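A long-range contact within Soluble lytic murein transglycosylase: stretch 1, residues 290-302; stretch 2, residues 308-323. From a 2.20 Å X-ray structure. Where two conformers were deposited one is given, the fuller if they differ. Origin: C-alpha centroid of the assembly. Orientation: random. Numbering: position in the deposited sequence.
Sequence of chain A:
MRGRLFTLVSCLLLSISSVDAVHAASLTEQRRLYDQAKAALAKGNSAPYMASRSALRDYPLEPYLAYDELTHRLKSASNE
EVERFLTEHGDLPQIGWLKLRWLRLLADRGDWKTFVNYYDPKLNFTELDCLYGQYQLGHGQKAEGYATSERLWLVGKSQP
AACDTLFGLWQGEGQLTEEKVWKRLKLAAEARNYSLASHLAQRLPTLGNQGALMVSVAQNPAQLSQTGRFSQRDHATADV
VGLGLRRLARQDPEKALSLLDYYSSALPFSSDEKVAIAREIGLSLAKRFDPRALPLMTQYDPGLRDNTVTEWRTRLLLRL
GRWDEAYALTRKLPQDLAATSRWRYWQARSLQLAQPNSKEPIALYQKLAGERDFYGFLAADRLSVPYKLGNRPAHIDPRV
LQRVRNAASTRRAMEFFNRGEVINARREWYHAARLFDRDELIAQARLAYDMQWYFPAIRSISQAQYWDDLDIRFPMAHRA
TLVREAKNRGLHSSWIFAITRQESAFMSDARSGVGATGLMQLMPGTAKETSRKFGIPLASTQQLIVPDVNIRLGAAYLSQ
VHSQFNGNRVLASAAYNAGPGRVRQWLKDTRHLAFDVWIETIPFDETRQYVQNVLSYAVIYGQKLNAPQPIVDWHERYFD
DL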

# COMPACT_ATOMS: atom_id res chain seq x y z
N ASP A 290 -1.97 -25.31 8.50
CA ASP A 290 -2.60 -26.62 8.34
C ASP A 290 -1.82 -27.37 7.28
O ASP A 290 -1.76 -26.91 6.13
CB ASP A 290 -4.06 -26.45 7.94
CG ASP A 290 -4.82 -27.78 7.82
OD1 ASP A 290 -4.24 -28.84 7.48
OD2 ASP A 290 -6.05 -27.75 8.08
N PRO A 291 -1.20 -28.51 7.60
CA PRO A 291 -0.35 -29.18 6.59
C PRO A 291 -1.12 -29.71 5.40
O PRO A 291 -0.50 -30.07 4.38
CB PRO A 291 0.30 -30.33 7.39
CG PRO A 291 -0.73 -30.64 8.46
CD PRO A 291 -1.31 -29.29 8.84
N ARG A 292 -2.46 -29.73 5.45
CA ARG A 292 -3.23 -30.11 4.28
C ARG A 292 -3.01 -29.13 3.13
O ARG A 292 -3.25 -29.49 1.98
CB ARG A 292 -4.71 -30.24 4.64
CG ARG A 292 -5.03 -31.51 5.44
CD ARG A 292 -6.50 -31.57 5.86
NE ARG A 292 -6.80 -30.65 6.95
CZ ARG A 292 -7.97 -30.55 7.55
NH1 ARG A 292 -8.99 -31.32 7.17
NH2 ARG A 292 -8.13 -29.66 8.53
N ALA A 293 -2.54 -27.91 3.41
CA ALA A 293 -2.26 -26.95 2.34
C ALA A 293 -1.17 -27.45 1.40
O ALA A 293 -1.25 -27.24 0.19
CB ALA A 293 -1.86 -25.60 2.94
N LEU A 294 -0.16 -28.12 1.95
CA LEU A 294 1.02 -28.49 1.15
C LEU A 294 0.72 -29.41 -0.02
O LEU A 294 1.22 -29.14 -1.12
CB LEU A 294 2.09 -29.12 2.04
CG LEU A 294 2.83 -28.15 2.95
CD1 LEU A 294 3.64 -28.95 3.93
CD2 LEU A 294 3.72 -27.23 2.13
N PRO A 295 -0.01 -30.53 0.13
CA PRO A 295 -0.28 -31.36 -1.07
C PRO A 295 -1.10 -30.62 -2.10
O PRO A 295 -0.82 -30.69 -3.31
CB PRO A 295 -1.03 -32.58 -0.50
CG PRO A 295 -0.62 -32.64 0.98
CD PRO A 295 -0.49 -31.18 1.37
N LEU A 296 -2.09 -29.87 -1.64
CA LEU A 296 -2.92 -29.07 -2.54
C LEU A 296 -2.08 -28.04 -3.31
O LEU A 296 -2.19 -27.92 -4.53
CB LEU A 296 -4.00 -28.38 -1.71
CG LEU A 296 -5.04 -27.61 -2.49
CD1 LEU A 296 -5.77 -28.61 -3.37
CD2 LEU A 296 -6.00 -26.81 -1.58
N MET A 297 -1.25 -27.28 -2.60
CA MET A 297 -0.46 -26.25 -3.26
C MET A 297 0.56 -26.89 -4.20
O MET A 297 0.82 -26.37 -5.29
CB MET A 297 0.25 -25.37 -2.23
CG MET A 297 -0.66 -24.53 -1.33
SD MET A 297 0.23 -23.47 -0.14
CE MET A 297 1.16 -24.70 0.75
N THR A 298 1.15 -28.01 -3.79
CA THR A 298 2.13 -28.70 -4.61
C THR A 298 1.51 -29.21 -5.91
O THR A 298 2.13 -29.14 -6.98
CB THR A 298 2.74 -29.85 -3.80
OG1 THR A 298 3.36 -29.32 -2.63
CG2 THR A 298 3.77 -30.63 -4.61
N GLN A 299 0.28 -29.72 -5.83
CA GLN A 299 -0.39 -30.24 -7.02
C GLN A 299 -0.87 -29.13 -7.94
O GLN A 299 -0.88 -29.30 -9.17
CB GLN A 299 -1.55 -31.12 -6.58
CG GLN A 299 -2.43 -31.65 -7.69
CD GLN A 299 -1.77 -32.77 -8.46
OE1 GLN A 299 -0.80 -33.37 -7.99
NE2 GLN A 299 -2.30 -33.07 -9.64
N TYR A 300 -1.28 -27.98 -7.41
CA TYR A 300 -1.87 -26.96 -8.26
C TYR A 300 -0.91 -25.83 -8.62
O TYR A 300 -1.30 -24.95 -9.39
CB TYR A 300 -3.16 -26.44 -7.63
CG TYR A 300 -4.27 -27.46 -7.84
CD1 TYR A 300 -4.97 -27.50 -9.03
CD2 TYR A 300 -4.54 -28.45 -6.89
CE1 TYR A 300 -5.95 -28.46 -9.26
CE2 TYR A 300 -5.52 -29.41 -7.11
CZ TYR A 300 -6.22 -29.41 -8.30
OH TYR A 300 -7.19 -30.35 -8.55
N ASP A 301 0.33 -25.86 -8.13
CA ASP A 301 1.34 -24.97 -8.67
C ASP A 301 2.68 -25.71 -8.74
O ASP A 301 3.67 -25.29 -8.13
CB ASP A 301 1.43 -23.69 -7.84
CG ASP A 301 2.20 -22.57 -8.55
OD1 ASP A 301 2.36 -22.65 -9.79
OD2 ASP A 301 2.60 -21.59 -7.88
N PRO A 302 2.75 -26.81 -9.48
CA PRO A 302 4.02 -27.57 -9.52
C PRO A 302 5.19 -26.77 -10.08
O PRO A 302 6.33 -27.02 -9.68
CB PRO A 302 3.67 -28.78 -10.40
CG PRO A 302 2.60 -28.27 -11.31
CD PRO A 302 1.76 -27.35 -10.44
N THR A 308 3.10 -15.78 -4.40
CA THR A 308 2.45 -15.84 -3.10
C THR A 308 2.31 -17.28 -2.62
O THR A 308 2.52 -17.57 -1.43
CB THR A 308 1.09 -15.15 -3.16
OG1 THR A 308 1.27 -13.82 -3.64
CG2 THR A 308 0.46 -15.08 -1.73
N VAL A 309 1.97 -18.20 -3.53
CA VAL A 309 1.83 -19.60 -3.13
C VAL A 309 3.19 -20.22 -2.84
O VAL A 309 3.31 -21.06 -1.95
CB VAL A 309 1.07 -20.40 -4.21
CG1 VAL A 309 1.04 -21.89 -3.86
CG2 VAL A 309 -0.36 -19.86 -4.38
N THR A 310 4.21 -19.82 -3.59
CA THR A 310 5.54 -20.38 -3.35
C THR A 310 6.06 -19.98 -1.98
O THR A 310 6.62 -20.81 -1.26
CB THR A 310 6.51 -19.89 -4.43
OG1 THR A 310 5.99 -20.23 -5.71
CG2 THR A 310 7.86 -20.52 -4.25
N GLU A 311 5.87 -18.72 -1.61
CA GLU A 311 6.37 -18.23 -0.34
C GLU A 311 5.60 -18.85 0.82
O GLU A 311 6.19 -19.15 1.87
CB GLU A 311 6.27 -16.69 -0.29
CG GLU A 311 7.21 -15.96 -1.23
CD GLU A 311 7.40 -14.48 -0.87
OE1 GLU A 311 6.38 -13.75 -0.83
OE2 GLU A 311 8.55 -14.03 -0.65
N TRP A 312 4.29 -19.05 0.67
CA TRP A 312 3.53 -19.60 1.78
C TRP A 312 3.72 -21.10 1.88
O TRP A 312 3.66 -21.66 2.97
CB TRP A 312 2.06 -19.20 1.69
CG TRP A 312 1.94 -18.00 2.47
CD1 TRP A 312 1.93 -16.71 2.02
CD2 TRP A 312 1.93 -17.92 3.90
NE1 TRP A 312 1.89 -15.83 3.08
CE2 TRP A 312 1.90 -16.56 4.25
CE3 TRP A 312 1.95 -18.89 4.92
CZ2 TRP A 312 1.84 -16.12 5.57
CZ3 TRP A 312 1.92 -18.46 6.24
CH2 TRP A 312 1.85 -17.09 6.55
N ARG A 313 3.99 -21.75 0.76
CA ARG A 313 4.44 -23.14 0.80
C ARG A 313 5.74 -23.27 1.58
O ARG A 313 5.89 -24.16 2.43
CB ARG A 313 4.61 -23.66 -0.63
CG ARG A 313 4.54 -25.17 -0.74
CD ARG A 313 5.10 -25.73 -2.05
NE ARG A 313 4.39 -25.24 -3.22
CZ ARG A 313 4.62 -25.65 -4.46
NH1 ARG A 313 3.92 -25.15 -5.46
NH2 ARG A 313 5.54 -26.58 -4.70
N THR A 314 6.70 -22.36 1.33
CA THR A 314 7.97 -22.41 2.07
C THR A 314 7.78 -22.01 3.53
O THR A 314 8.35 -22.64 4.43
CB THR A 314 9.03 -21.51 1.42
OG1 THR A 314 9.03 -21.68 -0.01
CG2 THR A 314 10.43 -21.89 1.95
N ARG A 315 6.99 -20.96 3.78
CA ARG A 315 6.72 -20.54 5.15
C ARG A 315 6.09 -21.67 5.96
O ARG A 315 6.47 -21.92 7.11
CB ARG A 315 5.81 -19.31 5.16
CG ARG A 315 6.55 -18.02 4.81
CD ARG A 315 5.63 -16.82 4.58
NE ARG A 315 6.47 -15.65 4.34
CZ ARG A 315 6.20 -14.67 3.49
NH1 ARG A 315 5.08 -14.67 2.79
NH2 ARG A 315 7.07 -13.68 3.36
N LEU A 316 5.14 -22.38 5.35
CA LEU A 316 4.46 -23.45 6.05
C LEU A 316 5.43 -24.58 6.39
O LEU A 316 5.40 -25.11 7.51
CB LEU A 316 3.29 -23.96 5.20
CG LEU A 316 2.44 -25.12 5.73
CD1 LEU A 316 1.93 -24.85 7.13
CD2 LEU A 316 1.27 -25.38 4.80
N LEU A 317 6.32 -24.93 5.46
CA LEU A 317 7.32 -25.94 5.77
C LEU A 317 8.19 -25.50 6.94
O LEU A 317 8.54 -26.31 7.80
CB LEU A 317 8.18 -26.23 4.54
CG LEU A 317 7.44 -26.96 3.41
CD1 LEU A 317 8.20 -26.87 2.10
CD2 LEU A 317 7.22 -28.43 3.82
N LEU A 318 8.53 -24.21 6.99
CA LEU A 318 9.33 -23.70 8.11
C LEU A 318 8.54 -23.77 9.41
O LEU A 318 9.07 -24.15 10.45
CB LEU A 318 9.77 -22.26 7.82
CG LEU A 318 10.75 -22.01 6.66
CD1 LEU A 318 10.83 -20.52 6.44
CD2 LEU A 318 12.14 -22.57 6.92
N ARG A 319 7.26 -23.39 9.37
CA ARG A 319 6.45 -23.50 10.58
C ARG A 319 6.36 -24.95 11.05
O ARG A 319 6.27 -25.21 12.25
CB ARG A 319 5.06 -22.94 10.36
CG ARG A 319 4.23 -22.80 11.64
CD ARG A 319 4.51 -21.50 12.38
NE ARG A 319 3.54 -21.31 13.46
CZ ARG A 319 3.25 -20.15 14.04
NH1 ARG A 319 3.85 -19.03 13.64
NH2 ARG A 319 2.37 -20.10 15.01
N LEU A 320 6.39 -25.90 10.13
CA LEU A 320 6.26 -27.29 10.53
C LEU A 320 7.59 -27.93 10.88
O LEU A 320 7.61 -29.12 11.20
CB LEU A 320 5.57 -28.10 9.43
CG LEU A 320 4.10 -27.68 9.23
CD1 LEU A 320 3.65 -28.06 7.82
CD2 LEU A 320 3.18 -28.27 10.29
N GLY A 321 8.68 -27.18 10.80
CA GLY A 321 9.98 -27.75 11.07
C GLY A 321 10.50 -28.69 10.00
O GLY A 321 11.34 -29.54 10.30
N ARG A 322 10.02 -28.56 8.76
CA ARG A 322 10.46 -29.43 7.67
C ARG A 322 11.58 -28.77 6.87
O ARG A 322 11.43 -28.32 5.72
CB ARG A 322 9.25 -29.82 6.82
CG ARG A 322 8.35 -30.84 7.62
CD ARG A 322 6.92 -31.02 7.09
NE ARG A 322 6.86 -31.57 5.73
CZ ARG A 322 5.74 -31.91 5.10
NH1 ARG A 322 4.56 -31.81 5.70
NH2 ARG A 322 5.79 -32.37 3.85
N TRP A 323 12.76 -28.76 7.50
CA TRP A 323 13.89 -27.98 6.98
C TRP A 323 14.39 -28.52 5.64
O TRP A 323 14.69 -27.74 4.73
CB TRP A 323 15.03 -27.99 7.99
CG TRP A 323 14.62 -27.87 9.41
CD1 TRP A 323 14.98 -28.72 10.43
CD2 TRP A 323 13.83 -26.82 10.00
NE1 TRP A 323 14.44 -28.27 11.61
CE2 TRP A 323 13.74 -27.11 11.38
CE3 TRP A 323 13.20 -25.66 9.50
CZ2 TRP A 323 13.03 -26.31 12.26
CZ3 TRP A 323 12.47 -24.84 10.39
CH2 TRP A 323 12.40 -25.18 11.76
O HOH W 1 3.95 -22.32 -5.89
O HOH W 2 7.11 -28.11 -7.08

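Two helices, 293-300 and 308-319, pack roughly antiparallel, their directions 149° apart and their axes 10.3 Å apart at closest approach. The centre of the contact is apolar. Leu294 leaves its backbone sideways, yet its branched end comes nearer the other helix: Leu294 CG lies 3.7 Å from Leu316 CD2, and Leu294 CD1 lies 3.6 Å from Leu317 CD2. Leu316 points toward the first stretch. Ala293 points toward the second, and its methyl, Ala293 CB, meets Leu316 CD2 at 3.6 Å; Leu316 CD2 is also 3.6 Å from Asp290 O. One turn further along, Met297 carries the apolar surface onward, with Met297 CB 3.9 Å from Val309 CG1 and Met297 CE 4.1 Å from Leu316 CD2. Its long unbranched chain, m, t, m in chi1 to chi3, puts CB near Val309 and CE near Leu316, so one residue touches both.

Toward one end the packing thins to Pro291 CB and Leu320 CD1, 4.1 Å apart. Here the guanidinium of Arg322 presents a face to Leu294, with Arg322 NH1 3.5 Å from Leu294 CD1.

Arg313 starts opposite Leu294 and joins the apolar centre to the polar edge. Its aliphatic portion packs on leucine, Arg313 CG lying 3.6 Å from Leu294 CD2, while its guanidinium passes over the backbone of Met297 and Thr298. The long side chain thereby reaches the end of the first helix, where Arg313 NH1 donates to Asp301 O at 2.7 Å, the single direct hydrogen bond between the stretches. Asp301 is the first residue to leave helical geometry. Waters extend this edge: one donates to both Asp301 OD2 (2.5 Å) and Thr310 OG1 (2.9 Å), and another links Pro302 O (2.9 Å) to Arg313 NH2 (3.2 Å). Arg313 NE, buried by the contact, has no modelled partner. In all, 624 Å² is buried, summed over both sides.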